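PDB 4YHB: iron-chelator utilization protein, which binds FAD and probably acts as a flavin-dependent reductase that helps release iron from siderophores taken up by the cell. Local coordinates for residues Arg26-Thr29 with Val33-Asp36; Asp48-His53 with Phe222-Gly227; Thr90-Asp95 with Arg158-Pro163. One frame throughout, in Å; residues are numbered along the deposited sequence.

Contact 1 (Arg26-Thr29 with Val33-Asp36)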
loop_
_atom_site.group_PDB
_atom_site.type_symbol
_atom_site.label_atom_id
_atom_site.label_comp_id
_atom_site.label_asym_id
_atom_site.label_seq_id
_atom_site.Cartn_x
_atom_site.Cartn_y
_atom_site.Cartn_z
ATOM N N ARG A 26 10.939 -10.768 -7.390
ATOM C CA ARG A 26 11.764 -11.050 -6.219
ATOM C C ARG A 26 10.879 -11.551 -5.064
ATOM O O ARG A 26 10.058 -10.803 -4.557
ATOM C CB ARG A 26 12.538 -9.792 -5.798
ATOM C CG ARG A 26 13.591 -9.305 -6.814
ATOM C CD ARG A 26 13.921 -7.806 -6.692
ATOM N NE ARG A 26 14.350 -7.391 -5.356
ATOM C CZ ARG A 26 14.437 -6.122 -4.952
ATOM N NH1 ARG A 26 14.116 -5.131 -5.777
ATOM N NH2 ARG A 26 14.837 -5.840 -3.716
ATOM N N ARG A 27 11.014 -12.819 -4.683
ATOM C CA ARG A 27 10.236 -13.333 -3.558
ATOM C C ARG A 27 10.969 -12.945 -2.280
ATOM O O ARG A 27 11.834 -13.678 -1.800
ATOM C CB ARG A 27 10.040 -14.851 -3.658
ATOM C CG ARG A 27 9.236 -15.465 -2.485
ATOM C CD ARG A 27 7.761 -14.989 -2.455
ATOM N NE ARG A 27 7.020 -15.585 -3.561
ATOM C CZ ARG A 27 5.998 -16.421 -3.430
ATOM N NH1 ARG A 27 5.541 -16.759 -2.226
ATOM N NH2 ARG A 27 5.427 -16.916 -4.516
ATOM N N ILE A 28 10.645 -11.770 -1.756
ATOM C CA ILE A 28 11.400 -11.203 -0.650
ATOM C C ILE A 28 11.131 -11.913 0.680
ATOM O O ILE A 28 12.040 -12.050 1.488
ATOM C CB ILE A 28 11.120 -9.703 -0.492
ATOM C CG1 ILE A 28 9.614 -9.445 -0.435
ATOM C CG2 ILE A 28 11.729 -8.900 -1.672
ATOM C CD1 ILE A 28 9.268 -7.980 -0.209
ATOM N N THR A 29 9.900 -12.356 0.914
ATOM C CA THR A 29 9.587 -13.189 2.083
ATOM C C THR A 29 8.635 -14.269 1.589
ATOM O O THR A 29 8.133 -14.167 0.455
ATOM C CB THR A 29 8.947 -12.380 3.251
ATOM O OG1 THR A 29 7.698 -11.814 2.830
ATOM C CG2 THR A 29 9.875 -11.272 3.732
ATOM N N VAL A 33 5.752 -10.927 -2.591
ATOM C CA VAL A 33 6.536 -10.952 -3.808
ATOM C C VAL A 33 6.635 -9.536 -4.370
ATOM O O VAL A 33 5.645 -8.797 -4.426
ATOM C CB VAL A 33 5.939 -11.932 -4.843
ATOM C CG1 VAL A 33 4.549 -11.483 -5.305
ATOM C CG2 VAL A 33 6.873 -12.074 -6.023
ATOM N N ARG A 34 7.859 -9.159 -4.734
ATOM C CA ARG A 34 8.167 -7.826 -5.217
ATOM C C ARG A 34 8.359 -7.932 -6.713
ATOM O O ARG A 34 9.167 -8.739 -7.188
ATOM C CB ARG A 34 9.416 -7.276 -4.517
ATOM C CG ARG A 34 9.886 -5.929 -5.021
ATOM C CD ARG A 34 10.879 -5.293 -4.063
ATOM N NE ARG A 34 10.236 -4.954 -2.796
ATOM C CZ ARG A 34 10.882 -4.596 -1.694
ATOM N NH1 ARG A 34 12.209 -4.541 -1.679
ATOM N NH2 ARG A 34 10.196 -4.303 -0.601
ATOM N N VAL A 35 7.583 -7.139 -7.451
ATOM C CA VAL A 35 7.508 -7.250 -8.898
ATOM C C VAL A 35 7.897 -5.915 -9.520
ATOM O O VAL A 35 7.382 -4.871 -9.101
ATOM C CB VAL A 35 6.077 -7.653 -9.333
ATOM C CG1 VAL A 35 5.936 -7.661 -10.853
ATOM C CG2 VAL A 35 5.693 -9.009 -8.731
ATOM N N ASP A 36 8.811 -5.932 -10.493
ATOM C CA ASP A 36 9.097 -4.721 -11.269
ATOM C C ASP A 36 8.367 -4.786 -12.608
ATOM O O ASP A 36 8.523 -5.772 -13.335
ATOM C CB ASP A 36 10.602 -4.548 -11.516
ATOM C CG ASP A 36 11.407 -4.356 -10.234
ATOM O OD1 ASP A 36 10.858 -3.840 -9.232
ATOM O OD2 ASP A 36 12.609 -4.723 -10.236
#
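Arg26 and Arg34 face each other as an antiparallel hydrogen-bonded pair, and their backbones form the tight part of the contact: Arg26 N bonds to Arg34 O at 2.7 Å and Arg34 N to Arg26 O at 2.8 Å, both nearly straight. Their side chains leave the same face of the sheet and run side by side. CD of Arg34 lies over one face of the Arg26 guanidinium, 3.7 Å from its NH1, while the two guanidinium planes stand 85° apart. Arg26 NH2 meets the edge of the Arg34 guanidinium, 3.6 Å from its NH1, like charges close together; Asp104 on strand 100-106 takes NE of Arg34 in a salt bridge and probably offsets part of that charge. Strands 17-29 and 32-38 make a beta hairpin in the antiparallel barrel of the FAD-binding domain, with a classic beta bulge at Ile28 and Thr29. Ile28 crosses Arg34 at about a right angle, its CD1 3.8 Å from Arg34 NH2. Arg34 and Val33 are buried; Arg26 and Arg27 lie on the looser, exposed side. There Arg27 doubles back through bends at chi2 and chi3 (66° and 71°), bringing NE to 4.0 Å from Val33 CB and letting NH1 bond to Pro30 O.

Contact 2 (Asp48-His53 with Phe222-Gly227). With ZN (zinc ion), chain D; FAD (flavin-adenine dinucleotide), chain C.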
loop_
_atom_site.group_PDB
_atom_site.type_symbol
_atom_site.label_atom_id
_atom_site.label_comp_id
_atom_site.label_asym_id
_atom_site.label_seq_id
_atom_site.Cartn_x
_atom_site.Cartn_y
_atom_site.Cartn_z
ATOM N N ASP A 48 4.924 10.891 -6.423
ATOM C CA ASP A 48 5.652 11.827 -5.573
ATOM C C ASP A 48 5.631 11.471 -4.084
ATOM O O ASP A 48 6.466 11.952 -3.322
ATOM C CB ASP A 48 5.096 13.242 -5.765
ATOM C CG ASP A 48 5.412 13.800 -7.135
ATOM O OD1 ASP A 48 6.590 14.125 -7.376
ATOM O OD2 ASP A 48 4.491 13.894 -7.975
ATOM N N ASN A 49 4.689 10.636 -3.661
ATOM C CA ASN A 49 4.533 10.393 -2.224
ATOM C C ASN A 49 4.283 8.929 -1.850
ATOM O O ASN A 49 3.917 8.119 -2.700
ATOM C CB ASN A 49 3.415 11.280 -1.679
ATOM C CG ASN A 49 3.812 12.747 -1.659
ATOM O OD1 ASN A 49 4.570 13.182 -0.780
ATOM N ND2 ASN A 49 3.331 13.511 -2.639
ATOM N N PHE A 50 4.468 8.619 -0.565
ATOM C CA PHE A 50 4.617 7.240 -0.102
ATOM C C PHE A 50 3.373 6.373 -0.256
ATOM O O PHE A 50 3.489 5.162 -0.440
ATOM C CB PHE A 50 5.060 7.216 1.369
ATOM C CG PHE A 50 3.957 7.531 2.345
ATOM C CD1 PHE A 50 3.276 6.509 2.992
ATOM C CD2 PHE A 50 3.610 8.845 2.622
ATOM C CE1 PHE A 50 2.263 6.793 3.892
ATOM C CE2 PHE A 50 2.605 9.137 3.514
ATOM C CZ PHE A 50 1.927 8.113 4.155
ATOM N N ALA A 51 2.189 6.961 -0.168
ATOM C CA ALA A 51 0.981 6.149 -0.260
ATOM C C ALA A 51 0.357 6.158 -1.655
ATOM O O ALA A 51 -0.769 5.677 -1.826
ATOM C CB ALA A 51 -0.041 6.601 0.775
ATOM N N ASP A 52 1.077 6.694 -2.643
ATOM C CA ASP A 52 0.609 6.661 -4.033
ATOM C C ASP A 52 0.239 5.234 -4.427
ATOM O O ASP A 52 0.935 4.285 -4.071
ATOM C CB ASP A 52 1.670 7.180 -5.001
ATOM C CG ASP A 52 1.892 8.678 -4.901
ATOM O OD1 ASP A 52 1.140 9.367 -4.172
ATOM O OD2 ASP A 52 2.821 9.160 -5.586
ATOM N N HIS A 53 -0.861 5.073 -5.151
ATOM C CA HIS A 53 -1.284 3.728 -5.541
ATOM C C HIS A 53 -1.941 3.714 -6.910
ATOM O O HIS A 53 -2.547 4.694 -7.349
ATOM C CB HIS A 53 -2.242 3.134 -4.498
ATOM C CG HIS A 53 -3.399 4.026 -4.173
ATOM N ND1 HIS A 53 -3.287 5.100 -3.316
ATOM C CD2 HIS A 53 -4.687 4.014 -4.595
ATOM C CE1 HIS A 53 -4.459 5.704 -3.215
ATOM N NE2 HIS A 53 -5.319 5.070 -3.989
ATOM N N PHE A 222 3.021 12.777 13.717
ATOM C CA PHE A 222 2.013 12.332 12.763
ATOM C C PHE A 222 1.809 10.818 12.852
ATOM O O PHE A 222 2.771 10.050 12.814
ATOM C CB PHE A 222 2.384 12.734 11.344
ATOM C CG PHE A 222 1.239 12.605 10.375
ATOM C CD1 PHE A 222 1.013 11.410 9.705
ATOM C CD2 PHE A 222 0.368 13.663 10.165
ATOM C CE1 PHE A 222 -0.054 11.282 8.820
ATOM C CE2 PHE A 222 -0.701 13.547 9.286
ATOM C CZ PHE A 222 -0.912 12.358 8.613
ATOM N N VAL A 223 0.551 10.407 12.993
ATOM C CA VAL A 223 0.202 8.994 13.120
ATOM C C VAL A 223 -0.419 8.496 11.820
ATOM O O VAL A 223 -1.378 9.083 11.322
ATOM C CB VAL A 223 -0.782 8.747 14.275
ATOM C CG1 VAL A 223 -1.085 7.252 14.405
ATOM C CG2 VAL A 223 -0.228 9.309 15.585
ATOM N N TRP A 224 0.136 7.427 11.260
ATOM C CA TRP A 224 -0.407 6.864 10.018
ATOM C C TRP A 224 -0.675 5.383 10.219
ATOM O O TRP A 224 0.209 4.641 10.650
ATOM C CB TRP A 224 0.551 7.069 8.840
ATOM C CG TRP A 224 -0.041 6.666 7.485
ATOM C CD1 TRP A 224 -0.684 7.483 6.600
ATOM C CD2 TRP A 224 -0.026 5.357 6.879
ATOM N NE1 TRP A 224 -1.071 6.772 5.481
ATOM C CE2 TRP A 224 -0.683 5.466 5.627
ATOM C CE3 TRP A 224 0.470 4.106 7.273
ATOM C CZ2 TRP A 224 -0.848 4.375 4.766
ATOM C CZ3 TRP A 224 0.301 3.010 6.410
ATOM C CH2 TRP A 224 -0.351 3.161 5.167
ATOM N N ALA A 225 -1.896 4.955 9.925
ATOM C CA ALA A 225 -2.247 3.546 10.070
ATOM C C ALA A 225 -2.968 3.070 8.813
ATOM O O ALA A 225 -3.829 3.774 8.281
ATOM C CB ALA A 225 -3.106 3.321 11.300
ATOM N N GLY A 226 -2.612 1.875 8.350
ATOM C CA GLY A 226 -3.244 1.279 7.187
ATOM C C GLY A 226 -3.377 -0.214 7.420
ATOM O O GLY A 226 -2.558 -0.825 8.089
ATOM N N GLY A 227 -4.416 -0.812 6.872
ATOM C CA GLY A 227 -4.629 -2.231 7.062
ATOM C C GLY A 227 -6.099 -2.574 6.991
ATOM O O GLY A 227 -6.858 -1.911 6.278
HETATM ZN ZN ZN D . -7.389 5.739 -3.917
HETATM P PA FAD C . -10.216 -9.667 -3.339
HETATM O O1A FAD C . -11.010 -10.222 -4.529
HETATM O O2A FAD C . -10.347 -8.101 -3.230
HETATM O O5B FAD C . -10.888 -10.236 -1.990
HETATM C C5B FAD C . -11.269 -11.562 -1.901
HETATM C C4B FAD C . -11.243 -12.002 -0.425
HETATM O O4B FAD C . -9.939 -12.054 0.086
HETATM C C3B FAD C . -12.005 -11.105 0.456
HETATM O O3B FAD C . -12.643 -11.920 1.385
HETATM C C2B FAD C . -11.013 -10.302 1.089
HETATM O O2B FAD C . -11.345 -9.898 2.412
HETATM C C1B FAD C . -9.846 -11.192 1.172
HETATM N N9A FAD C . -8.550 -10.528 1.114
HETATM C C8A FAD C . -8.207 -9.481 0.333
HETATM N N7A FAD C . -6.921 -9.178 0.561
HETATM C C5A FAD C . -6.436 -10.065 1.460
HETATM C C6A FAD C . -5.195 -10.251 2.070
HETATM N N6A FAD C . -4.108 -9.399 1.737
HETATM N N1A FAD C . -5.035 -11.246 2.959
HETATM C C2A FAD C . -6.061 -12.065 3.274
HETATM N N3A FAD C . -7.263 -11.914 2.708
HETATM C C4A FAD C . -7.471 -10.918 1.818
HETATM N N1 FAD C . -2.207 -4.988 -1.074
HETATM C C2 FAD C . -0.985 -5.477 -1.294
HETATM O O2 FAD C . -0.786 -6.679 -1.205
HETATM N N3 FAD C . 0.014 -4.602 -1.624
HETATM C C4 FAD C . -0.205 -3.274 -1.730
HETATM O O4 FAD C . 0.728 -2.545 -2.037
HETATM C C4X FAD C . -1.471 -2.735 -1.495
HETATM N N5 FAD C . -1.752 -1.383 -1.581
HETATM C C5X FAD C . -3.011 -0.938 -1.358
HETATM C C6 FAD C . -3.302 0.427 -1.452
HETATM C C7 FAD C . -4.458 0.851 -1.250
HETATM C C7M FAD C . -4.652 2.374 -1.383
HETATM C C8 FAD C . -5.462 0.180 -0.964
HETATM C C8M FAD C . -6.833 0.743 -0.714
HETATM C C9 FAD C . -5.352 -1.178 -0.833
HETATM C C9A FAD C . -4.046 -1.948 -1.024
HETATM N N10 FAD C . -3.748 -3.235 -0.935
HETATM C C10 FAD C . -2.486 -3.662 -1.159
HETATM C "C1'" FAD C . -4.806 -4.206 -0.577
HETATM C "C2'" FAD C . -5.421 -4.865 -1.772
HETATM O "O2'" FAD C . -6.010 -3.916 -2.568
HETATM C "C3'" FAD C . -6.468 -5.916 -1.260
HETATM O "O3'" FAD C . -5.793 -6.786 -0.408
HETATM C "C4'" FAD C . -7.259 -6.614 -2.333
HETATM O "O4'" FAD C . -8.416 -7.110 -1.809
HETATM C "C5'" FAD C . -6.512 -7.797 -2.972
HETATM O "O5'" FAD C . -7.083 -8.220 -4.186
HETATM P P FAD C . -7.563 -9.724 -4.247
HETATM O O1P FAD C . -8.174 -9.811 -5.664
HETATM O O2P FAD C . -6.333 -10.543 -3.771
HETATM O O3P FAD C . -8.761 -10.333 -3.414
HETATM O O HOH W 1 -6.759 7.619 -3.010
HETATM O O HOH W 2 -7.096 6.720 -5.947
HETATM O O HOH W 3 -7.961 3.942 -5.008
#
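Phe50 drives the edge of its ring into one face of the Trp224 indole, a T-shaped (edge-to-face) pair in which the planes stand at 75° and the Phe50 centroid lies 4.9 Å from that of the five-membered ring. The pair joins the two domains: Phe50 belongs to a type I beta turn, Asn49 to Asp52, leading into barrel strand 53-57, and Trp224 to strand 221-226 of the parallel sheet. CZ comes nearest, 3.5 Å from Trp224 NE1, with CE1 beside it over the bond between NE1 and CE2. Phe50 reaches there with CG between its backbone N and carbonyl carbon (chi1 76°). Both rings are buried; Arg157 and Arg158 of helix 152-161 also pack on Phe50, and Ala154 on Trp224. The turn is braced from within, as Asn49 N bonds to Asp52 OD2 from above the carboxylate plane. Farther along, His53 gives its ring to two bound groups. Methyl C7M of the flavin sits over the centre of one ring face, 3.5 Å from CG, and NE2 binds the zinc ion, which His265, His266 and three waters also ligate. Zinc at NE2 and the bond from ND1 together fix the ring's rotation; ND1 bonds in the ring plane to Ala51 O at 3.0 Å, with an N-H...O angle of 172°.

Contact 3 (Thr90-Asp95 with Arg158-Pro163). With FAD (flavin-adenine dinucleotide), chain C.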
loop_
_atom_site.group_PDB
_atom_site.type_symbol
_atom_site.label_atom_id
_atom_site.label_comp_id
_atom_site.label_asym_id
_atom_site.label_seq_id
_atom_site.Cartn_x
_atom_site.Cartn_y
_atom_site.Cartn_z
ATOM N N THR A 90 -0.049 -0.383 -3.938
ATOM C CA THR A 90 0.850 0.738 -3.710
ATOM C C THR A 90 2.008 0.790 -4.707
ATOM O O THR A 90 2.526 -0.245 -5.133
ATOM C CB THR A 90 1.418 0.678 -2.276
ATOM O OG1 THR A 90 0.332 0.744 -1.340
ATOM C CG2 THR A 90 2.409 1.831 -2.008
ATOM N N VAL A 91 2.401 2.010 -5.085
ATOM C CA VAL A 91 3.677 2.228 -5.748
ATOM C C VAL A 91 4.780 2.059 -4.712
ATOM O O VAL A 91 5.091 2.996 -3.985
ATOM C CB VAL A 91 3.752 3.639 -6.392
ATOM C CG1 VAL A 91 5.119 3.854 -7.059
ATOM C CG2 VAL A 91 2.632 3.804 -7.389
ATOM N N ARG A 92 5.340 0.855 -4.618
ATOM C CA ARG A 92 6.406 0.584 -3.652
ATOM C C ARG A 92 7.653 1.401 -3.965
ATOM O O ARG A 92 8.282 1.945 -3.069
ATOM C CB ARG A 92 6.753 -0.909 -3.627
ATOM C CG ARG A 92 7.853 -1.284 -2.612
ATOM C CD ARG A 92 7.473 -0.920 -1.176
ATOM N NE ARG A 92 8.585 -1.161 -0.247
ATOM C CZ ARG A 92 9.604 -0.321 -0.091
ATOM N NH1 ARG A 92 9.657 0.789 -0.812
ATOM N NH2 ARG A 92 10.577 -0.599 0.760
ATOM N N ARG A 93 8.011 1.461 -5.242
ATOM C CA ARG A 93 9.050 2.357 -5.731
ATOM C C ARG A 93 8.762 2.677 -7.186
ATOM O O ARG A 93 8.186 1.862 -7.918
ATOM C CB ARG A 93 10.463 1.750 -5.621
ATOM C CG ARG A 93 10.965 1.426 -4.204
ATOM C CD ARG A 93 12.474 1.141 -4.180
ATOM N NE ARG A 93 12.933 0.751 -2.847
ATOM C CZ ARG A 93 13.428 -0.445 -2.543
ATOM N NH1 ARG A 93 13.554 -1.376 -3.484
ATOM N NH2 ARG A 93 13.816 -0.705 -1.299
ATOM N N PHE A 94 9.160 3.868 -7.607
ATOM C CA PHE A 94 9.136 4.190 -9.021
ATOM C C PHE A 94 10.468 4.796 -9.417
ATOM O O PHE A 94 10.884 5.813 -8.865
ATOM C CB PHE A 94 8.008 5.155 -9.366
ATOM C CG PHE A 94 8.077 5.656 -10.778
ATOM C CD1 PHE A 94 8.152 4.762 -11.834
ATOM C CD2 PHE A 94 8.084 7.007 -11.054
ATOM C CE1 PHE A 94 8.225 5.208 -13.149
ATOM C CE2 PHE A 94 8.152 7.458 -12.369
ATOM C CZ PHE A 94 8.228 6.554 -13.414
ATOM N N ASP A 95 11.129 4.168 -10.377
ATOM C CA ASP A 95 12.441 4.620 -10.823
ATOM C C ASP A 95 12.316 5.133 -12.253
ATOM O O ASP A 95 12.209 4.345 -13.191
ATOM C CB ASP A 95 13.451 3.476 -10.723
ATOM C CG ASP A 95 14.896 3.939 -10.906
ATOM O OD1 ASP A 95 15.122 5.020 -11.490
ATOM O OD2 ASP A 95 15.808 3.206 -10.467
ATOM N N ARG A 158 7.600 5.039 3.055
ATOM C CA ARG A 158 7.661 6.221 3.910
ATOM C C ARG A 158 8.929 6.225 4.766
ATOM O O ARG A 158 9.696 7.191 4.763
ATOM C CB ARG A 158 6.423 6.286 4.800
ATOM C CG ARG A 158 6.422 7.408 5.832
ATOM C CD ARG A 158 6.585 8.730 5.140
ATOM N NE ARG A 158 5.704 9.764 5.673
ATOM C CZ ARG A 158 5.817 11.043 5.335
ATOM N NH1 ARG A 158 6.768 11.403 4.482
ATOM N NH2 ARG A 158 4.985 11.951 5.833
ATOM N N ILE A 159 9.151 5.130 5.483
ATOM C CA ILE A 159 10.323 5.005 6.337
ATOM C C ILE A 159 11.624 5.210 5.560
ATOM O O ILE A 159 12.520 5.915 6.020
ATOM C CB ILE A 159 10.349 3.635 7.029
ATOM C CG1 ILE A 159 9.256 3.581 8.083
ATOM C CG2 ILE A 159 11.680 3.395 7.688
ATOM C CD1 ILE A 159 9.091 2.226 8.749
ATOM N N GLU A 160 11.724 4.622 4.372
ATOM C CA GLU A 160 12.979 4.680 3.642
ATOM C C GLU A 160 13.214 6.055 3.001
ATOM O O GLU A 160 14.331 6.369 2.611
ATOM C CB GLU A 160 13.035 3.551 2.607
ATOM C CG GLU A 160 13.149 2.181 3.299
ATOM C CD GLU A 160 13.406 1.009 2.360
ATOM O OE1 GLU A 160 13.053 1.103 1.152
ATOM O OE2 GLU A 160 13.951 -0.016 2.849
ATOM N N GLU A 161 12.179 6.886 2.937
ATOM C CA GLU A 161 12.297 8.219 2.338
ATOM C C GLU A 161 12.455 9.332 3.388
ATOM O O GLU A 161 12.739 10.485 3.052
ATOM C CB GLU A 161 11.080 8.497 1.441
ATOM C CG GLU A 161 11.062 7.622 0.192
ATOM C CD GLU A 161 9.836 7.827 -0.700
ATOM O OE1 GLU A 161 8.924 8.610 -0.326
ATOM O OE2 GLU A 161 9.791 7.187 -1.780
ATOM N N LEU A 162 12.282 8.984 4.657
ATOM C CA LEU A 162 12.428 9.952 5.741
ATOM C C LEU A 162 13.868 10.452 5.868
ATOM O O LEU A 162 14.814 9.686 5.668
ATOM C CB LEU A 162 11.976 9.337 7.071
ATOM C CG LEU A 162 10.472 9.142 7.258
ATOM C CD1 LEU A 162 10.177 8.427 8.558
ATOM C CD2 LEU A 162 9.740 10.480 7.208
ATOM N N PRO A 163 14.036 11.741 6.213
ATOM C CA PRO A 163 15.365 12.294 6.499
ATOM C C PRO A 163 16.003 11.585 7.693
ATOM O O PRO A 163 15.277 11.071 8.544
ATOM C CB PRO A 163 15.076 13.766 6.819
ATOM C CG PRO A 163 13.641 13.798 7.227
ATOM C CD PRO A 163 12.970 12.740 6.403
HETATM P PA FAD C . -10.216 -9.667 -3.339
HETATM O O1A FAD C . -11.010 -10.222 -4.529
HETATM O O2A FAD C . -10.347 -8.101 -3.230
HETATM O O5B FAD C . -10.888 -10.236 -1.990
HETATM C C5B FAD C . -11.269 -11.562 -1.901
HETATM C C4B FAD C . -11.243 -12.002 -0.425
HETATM O O4B FAD C . -9.939 -12.054 0.086
HETATM C C3B FAD C . -12.005 -11.105 0.456
HETATM O O3B FAD C . -12.643 -11.920 1.385
HETATM C C2B FAD C . -11.013 -10.302 1.089
HETATM O O2B FAD C . -11.345 -9.898 2.412
HETATM C C1B FAD C . -9.846 -11.192 1.172
HETATM N N9A FAD C . -8.550 -10.528 1.114
HETATM C C8A FAD C . -8.207 -9.481 0.333
HETATM N N7A FAD C . -6.921 -9.178 0.561
HETATM C C5A FAD C . -6.436 -10.065 1.460
HETATM C C6A FAD C . -5.195 -10.251 2.070
HETATM N N6A FAD C . -4.108 -9.399 1.737
HETATM N N1A FAD C . -5.035 -11.246 2.959
HETATM C C2A FAD C . -6.061 -12.065 3.274
HETATM N N3A FAD C . -7.263 -11.914 2.708
HETATM C C4A FAD C . -7.471 -10.918 1.818
HETATM N N1 FAD C . -2.207 -4.988 -1.074
HETATM C C2 FAD C . -0.985 -5.477 -1.294
HETATM O O2 FAD C . -0.786 -6.679 -1.205
HETATM N N3 FAD C . 0.014 -4.602 -1.624
HETATM C C4 FAD C . -0.205 -3.274 -1.730
HETATM O O4 FAD C . 0.728 -2.545 -2.037
HETATM C C4X FAD C . -1.471 -2.735 -1.495
HETATM N N5 FAD C . -1.752 -1.383 -1.581
HETATM C C5X FAD C . -3.011 -0.938 -1.358
HETATM C C6 FAD C . -3.302 0.427 -1.452
HETATM C C7 FAD C . -4.458 0.851 -1.250
HETATM C C7M FAD C . -4.652 2.374 -1.383
HETATM C C8 FAD C . -5.462 0.180 -0.964
HETATM C C8M FAD C . -6.833 0.743 -0.714
HETATM C C9 FAD C . -5.352 -1.178 -0.833
HETATM C C9A FAD C . -4.046 -1.948 -1.024
HETATM N N10 FAD C . -3.748 -3.235 -0.935
HETATM C C10 FAD C . -2.486 -3.662 -1.159
HETATM C "C1'" FAD C . -4.806 -4.206 -0.577
HETATM C "C2'" FAD C . -5.421 -4.865 -1.772
HETATM O "O2'" FAD C . -6.010 -3.916 -2.568
HETATM C "C3'" FAD C . -6.468 -5.916 -1.260
HETATM O "O3'" FAD C . -5.793 -6.786 -0.408
HETATM C "C4'" FAD C . -7.259 -6.614 -2.333
HETATM O "O4'" FAD C . -8.416 -7.110 -1.809
HETATM C "C5'" FAD C . -6.512 -7.797 -2.972
HETATM O "O5'" FAD C . -7.083 -8.220 -4.186
HETATM P P FAD C . -7.563 -9.724 -4.247
HETATM O O1P FAD C . -8.174 -9.811 -5.664
HETATM O O2P FAD C . -6.333 -10.543 -3.771
HETATM O O3P FAD C . -8.761 -10.333 -3.414
#
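A salt-bridge network ties strand 86-95 of the flavin-binding barrel to the last turn of helix 152-161 in the neighbouring domain, with Glu160 at its centre. One carboxylate oxygen does the work: Glu160 OE1 accepts from Arg92 NH2 at 3.0 Å and from Arg93 NH2 at 3.1 Å. The two donors arrive differently. Arg93 lies almost coplanar with the carboxylate, the planes 3° apart, and its N-H uses the syn lone pair of OE1. Arg92 comes from above the carboxylate plane, 66° out of it, although OE1 lies in the plane of its own guanidinium. Consecutive residues can meet at one atom because Arg92 and Arg93 both face Thr102 in a classic beta bulge, and because their chains differ: Arg93 is extended from CG to NE, whereas Arg92 bends at chi2 (59°). The second oxygen, OE2, accepts from the backbone N of Asp184, which helps to hold the carboxylate in place. Shortening Glu160 to an alanine would remove the shared acceptor and is likely to leave the two positive charges without their mate on the helix and Arg93 freer to turn. Arg92 is buried against Pro153, Ala156 and Arg157 of the same helix, while Arg93 is exposed. At the other end of the segment Thr90 meets the flavin: its backbone N bonds to FAD O4 at 3.0 Å, and OG1 lies at the same distance from FAD N5. The segment thus runs from isoalloxazine to domain interface, in keeping with the ferredoxin-reductase-like pairing of a flavin-binding beta barrel with a domain built on a parallel sheet.

Contact 1 stays within the barrel, closing a hairpin near the surface, whereas contacts 2 and 3 both join the barrel to the parallel-sheet domain. Contact 2 is buried and aromatic; contact 3 is partly buried and ionic; contact 1 combines backbone bonds with arginine packing. Contacts 2 and 3 are neighbours, their centres about 10 Å apart: Asp52 O probably accepts from Val91 N, and both reach FAD, one at the dimethylbenzene end and the other at N5 and O4. Contacts 1 and 3 share the barrel sheet and bring like charges close, Arg34 NH2 lying 3.5 Å from Arg92 NE, with Asp104 near both, salt-bridged to Arg34 and in a long, weak pair with Arg92. Contacts 1 and 2 do not touch.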